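Local coordinates for DNA repair and recombination protein RadB (Thermococcus kodakarensis, PDB 2CVH) that probably takes part in DNA repair and homologous recombination, binding ATP and DNA but hydrolysing ATP very weakly and promoting no strand exchange, at residues E90-R93 with V94-S97; Q134-V137 with L138-I141. All blocks are in the same frame, centred on the assembly; numbering follows the deposited sequence.

Overall arrangement
Contacts 1 and 2 lie on two helices of the RecA-like ATPase core, with centres 11 Å apart; each covers about two turns of its helix. Contact 1 comes first along the chain, in helix 90-101, which in sequence follows strand 80-83 and precedes strand 106-112; contact 2 follows in helix 128-145, which links strands 106-112 and 149-153. The two contacts touch directly: the guanidinium end of Arg-92 packs on Val-137, and the Arg-92 chain and the Gln-91 amide lie against Gln-134. Both helices thus pack on each other while flanking the same mixed sheet. Both contacts lie away from the predicted ATP-binding loop.

Contact 1 of 2, residues E90-R93 with V94-S97; sequences EQRR and VIGS
Val-94 N donates a short hydrogen bond to Glu-90 O, 2.6 Å long and bent to 143° at the hydrogen. The same oxygen is also pressed by Val-94 CG2, the methyl on the backbone-nitrogen side of the valine, at 3.0 Å. Farther out, the extended Glu-90 chain crosses this methyl, with Glu-90 OE1 its nearest side-chain atom at 3.8 Å. Three more i to i+4 bonds continue the helix, from Ile-95 N, Gly-96 N and Ser-97 N to the carbonyls of Gln-91, Arg-92 and Arg-93. The Ser-97 hydroxyl OG reaches back one turn and donates to Val-94 O.

Ile-95 sends one branch to each of two neighbours. Its CG1 stands opposite the carbonyl carbon (chi1 -69°) and CD1 extends from it to meet the amide oxygen of Gln-91. Gln-91 OE1, 3.1 Å from Ile-95 CD1, is buried and has no polar partner in the model. The other branch, Ile-95 CG2, touches Arg-92 NH2 at 3.4 Å, the two side chains crossing at about a right angle; bends at chi2 and chi3 fold the arginine back over this turn. Trimming this isoleucine to an alanine would probably open a gap beside the Gln-91 amide and take away the methyl next to Arg-92 NH2, leaving both groups less firmly placed.

Arg-92 also forms a long, weak ion pair with Glu-130 of helix 128-145, and Ile-95 rests on Gln-134 of the same helix. On the sheet side Gln-91 and Val-94 pack on Val-51 of strand 47-52, and Pro-85 meets both Glu-90 and Val-94. Helix 90-101 thus packs on strand 47-52 and, along another flank, on helix 128-145.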
loop_
_atom_site.group_PDB
_atom_site.type_symbol
_atom_site.label_atom_id
_atom_site.label_comp_id
_atom_site.label_asym_id
_atom_site.label_seq_id
_atom_site.Cartn_x
_atom_site.Cartn_y
_atom_site.Cartn_z
ATOM N N GLU A 90 8.269 -12.101 -12.821
ATOM C CA GLU A 90 8.029 -10.968 -13.705
ATOM C C GLU A 90 7.710 -9.711 -12.892
ATOM O O GLU A 90 7.378 -8.679 -13.455
ATOM C CB GLU A 90 6.933 -11.262 -14.753
ATOM C CG GLU A 90 5.508 -11.401 -14.218
ATOM C CD GLU A 90 4.436 -11.260 -15.301
ATOM O OE1 GLU A 90 4.629 -10.472 -16.258
ATOM O OE2 GLU A 90 3.387 -11.927 -15.185
ATOM N N GLN A 91 7.838 -9.815 -11.567
ATOM C CA GLN A 91 7.596 -8.714 -10.630
ATOM C C GLN A 91 8.444 -7.502 -11.047
ATOM O O GLN A 91 7.911 -6.468 -11.449
ATOM C CB GLN A 91 7.969 -9.167 -9.211
ATOM C CG GLN A 91 6.968 -8.810 -8.110
ATOM C CD GLN A 91 7.010 -7.344 -7.697
ATOM O OE1 GLN A 91 6.752 -6.446 -8.499
ATOM N NE2 GLN A 91 7.301 -7.099 -6.432
ATOM N N ARG A 92 9.765 -7.653 -10.992
ATOM C CA ARG A 92 10.679 -6.584 -11.390
ATOM C C ARG A 92 10.397 -6.162 -12.843
ATOM O O ARG A 92 10.536 -4.989 -13.194
ATOM C CB ARG A 92 12.135 -7.054 -11.220
ATOM C CG ARG A 92 13.199 -6.289 -12.030
ATOM C CD ARG A 92 14.065 -5.326 -11.198
ATOM N NE ARG A 92 13.326 -4.148 -10.761
ATOM C CZ ARG A 92 12.860 -3.211 -11.578
ATOM N NH1 ARG A 92 13.069 -3.295 -12.883
ATOM N NH2 ARG A 92 12.108 -2.237 -11.098
ATOM N N ARG A 93 9.963 -7.112 -13.669
ATOM C CA ARG A 93 9.648 -6.840 -15.076
ATOM C C ARG A 93 8.397 -5.971 -15.185
ATOM O O ARG A 93 8.321 -5.056 -16.015
ATOM C CB ARG A 93 9.429 -8.148 -15.834
ATOM C CG ARG A 93 10.448 -9.211 -15.486
ATOM C CD ARG A 93 10.167 -10.519 -16.209
ATOM N NE ARG A 93 10.915 -11.629 -15.619
ATOM C CZ ARG A 93 10.462 -12.875 -15.516
ATOM N NH1 ARG A 93 9.249 -13.194 -15.960
ATOM N NH2 ARG A 93 11.234 -13.804 -14.979
ATOM N N VAL A 94 7.435 -6.264 -14.314
ATOM C CA VAL A 94 6.162 -5.557 -14.241
ATOM C C VAL A 94 6.425 -4.141 -13.749
ATOM O O VAL A 94 5.903 -3.175 -14.306
ATOM C CB VAL A 94 5.187 -6.275 -13.260
ATOM C CG1 VAL A 94 4.041 -5.352 -12.851
ATOM C CG2 VAL A 94 4.654 -7.554 -13.900
ATOM N N ILE A 95 7.246 -4.027 -12.707
ATOM C CA ILE A 95 7.574 -2.723 -12.152
ATOM C C ILE A 95 8.325 -1.935 -13.210
ATOM O O ILE A 95 8.058 -0.754 -13.424
ATOM C CB ILE A 95 8.353 -2.861 -10.843
ATOM C CG1 ILE A 95 7.416 -3.429 -9.771
ATOM C CG2 ILE A 95 8.878 -1.516 -10.404
ATOM C CD1 ILE A 95 8.054 -3.651 -8.450
ATOM N N GLY A 96 9.197 -2.631 -13.938
ATOM C CA GLY A 96 9.933 -1.993 -15.007
ATOM C C GLY A 96 8.951 -1.517 -16.063
ATOM O O GLY A 96 9.009 -0.360 -16.493
ATOM N N SER A 97 7.999 -2.377 -16.424
ATOM C CA SER A 97 7.002 -2.031 -17.436
ATOM C C SER A 97 6.216 -0.789 -17.015
ATOM O O SER A 97 5.922 0.102 -17.834
ATOM C CB SER A 97 6.042 -3.211 -17.687
ATOM O OG SER A 97 5.046 -3.356 -16.673
#

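Contact 2 of 2, residues Q134-V137 with L138-I141; sequences QLQV and LLWI
Leu-138, Leu-139, Trp-140 and Ile-141 bond through their backbone N to the carbonyls of Gln-134, Leu-135, Gln-136 and Val-137, a regular alpha-helical stretch with N-H...O angles of 158-164°. This is the helix of the beta-alpha-beta unit 106-112, 128-145, 149-153 in the RecA-like core. On the buried side Leu-138 folds back over the turn, its CG 3.3 Å from Gln-134 O, and with Leu-135 packs on Leu-22 of strand 22-26. Gln-134 NE2 is hydrogen-bonded to Glu-130 O. Val-137 and Ile-141, one turn apart, meet through Val-137 CG1 and Ile-141 CD1 at 4.1 Å; Ile-141 also touches Val-102.

Gln-136 and Trp-140 lie on the exposed side. Gln-136 and Leu-139 run side by side in the same direction, and Gln-136 OE1 comes 4.0 Å from Leu-139 CD2 while accepting a weak hydrogen bond from Arg-175 NE. Trp-140 has its CG opposite the backbone N (chi1 -158°), which carries the indole away from the turn, with the side chain touching Lys-99 of helix 90-101. Its stem stays close: Trp-140 CB lies 3.1 Å from Val-137 O.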
loop_
_atom_site.group_PDB
_atom_site.type_symbol
_atom_site.label_atom_id
_atom_site.label_comp_id
_atom_site.label_asym_id
_atom_site.label_seq_id
_atom_site.Cartn_x
_atom_site.Cartn_y
_atom_site.Cartn_z
ATOM N N GLN A 134 13.709 -2.279 -7.686
ATOM C CA GLN A 134 12.270 -2.056 -7.725
ATOM C C GLN A 134 11.834 -0.794 -6.993
ATOM O O GLN A 134 11.124 0.038 -7.546
ATOM C CB GLN A 134 11.561 -3.281 -7.147
ATOM C CG GLN A 134 11.780 -4.519 -8.002
ATOM C CD GLN A 134 11.285 -5.803 -7.370
ATOM O OE1 GLN A 134 10.087 -5.980 -7.144
ATOM N NE2 GLN A 134 12.211 -6.719 -7.097
ATOM N N LEU A 135 12.278 -0.646 -5.752
ATOM C CA LEU A 135 11.917 0.515 -4.961
ATOM C C LEU A 135 12.351 1.779 -5.675
ATOM O O LEU A 135 11.577 2.732 -5.793
ATOM C CB LEU A 135 12.511 0.414 -3.551
ATOM C CG LEU A 135 11.871 -0.661 -2.651
ATOM C CD1 LEU A 135 12.586 -0.722 -1.309
ATOM C CD2 LEU A 135 10.372 -0.385 -2.432
ATOM N N GLN A 136 13.560 1.767 -6.227
ATOM C CA GLN A 136 14.049 2.929 -6.954
ATOM C C GLN A 136 13.194 3.214 -8.182
ATOM O O GLN A 136 12.898 4.380 -8.465
ATOM C CB GLN A 136 15.522 2.775 -7.339
ATOM C CG GLN A 136 16.467 3.275 -6.254
ATOM C CD GLN A 136 16.035 4.628 -5.687
ATOM O OE1 GLN A 136 15.735 4.743 -4.495
ATOM N NE2 GLN A 136 15.985 5.652 -6.544
ATOM N N VAL A 137 12.806 2.171 -8.916
ATOM C CA VAL A 137 11.953 2.373 -10.084
ATOM C C VAL A 137 10.617 2.966 -9.623
ATOM O O VAL A 137 10.124 3.934 -10.206
ATOM C CB VAL A 137 11.739 1.061 -10.880
ATOM C CG1 VAL A 137 10.778 1.289 -12.066
ATOM C CG2 VAL A 137 13.075 0.559 -11.394
ATOM N N LEU A 138 10.088 2.467 -8.510
ATOM C CA LEU A 138 8.821 2.981 -7.988
ATOM C C LEU A 138 8.947 4.445 -7.559
ATOM O O LEU A 138 8.040 5.250 -7.818
ATOM C CB LEU A 138 8.312 2.104 -6.826
ATOM C CG LEU A 138 7.857 0.709 -7.281
ATOM C CD1 LEU A 138 7.630 -0.225 -6.098
ATOM C CD2 LEU A 138 6.598 0.824 -8.165
ATOM N N LEU A 139 10.055 4.804 -6.906
ATOM C CA LEU A 139 10.255 6.202 -6.490
ATOM C C LEU A 139 10.352 7.086 -7.742
ATOM O O LEU A 139 9.781 8.176 -7.800
ATOM C CB LEU A 139 11.512 6.362 -5.613
ATOM C CG LEU A 139 11.785 7.785 -5.077
ATOM C CD1 LEU A 139 10.645 8.313 -4.212
ATOM C CD2 LEU A 139 13.060 7.770 -4.298
ATOM N N TRP A 140 11.035 6.574 -8.760
ATOM C CA TRP A 140 11.191 7.250 -10.050
ATOM C C TRP A 140 9.788 7.483 -10.643
ATOM O O TRP A 140 9.442 8.602 -11.050
ATOM C CB TRP A 140 11.991 6.321 -10.970
ATOM C CG TRP A 140 12.701 6.939 -12.132
ATOM C CD1 TRP A 140 12.780 8.268 -12.454
ATOM C CD2 TRP A 140 13.457 6.234 -13.126
ATOM N NE1 TRP A 140 13.545 8.431 -13.594
ATOM C CE2 TRP A 140 13.975 7.200 -14.023
ATOM C CE3 TRP A 140 13.748 4.877 -13.348
ATOM C CZ2 TRP A 140 14.768 6.853 -15.127
ATOM C CZ3 TRP A 140 14.532 4.532 -14.444
ATOM C CH2 TRP A 140 15.036 5.519 -15.320
ATOM N N ILE A 141 8.976 6.427 -10.682
ATOM C CA ILE A 141 7.610 6.549 -11.207
ATOM C C ILE A 141 6.823 7.585 -10.396
ATOM O O ILE A 141 6.178 8.476 -10.976
ATOM C CB ILE A 141 6.828 5.176 -11.203
ATOM C CG1 ILE A 141 7.438 4.213 -12.227
ATOM C CG2 ILE A 141 5.340 5.386 -11.502
ATOM C CD1 ILE A 141 6.986 2.771 -12.059
#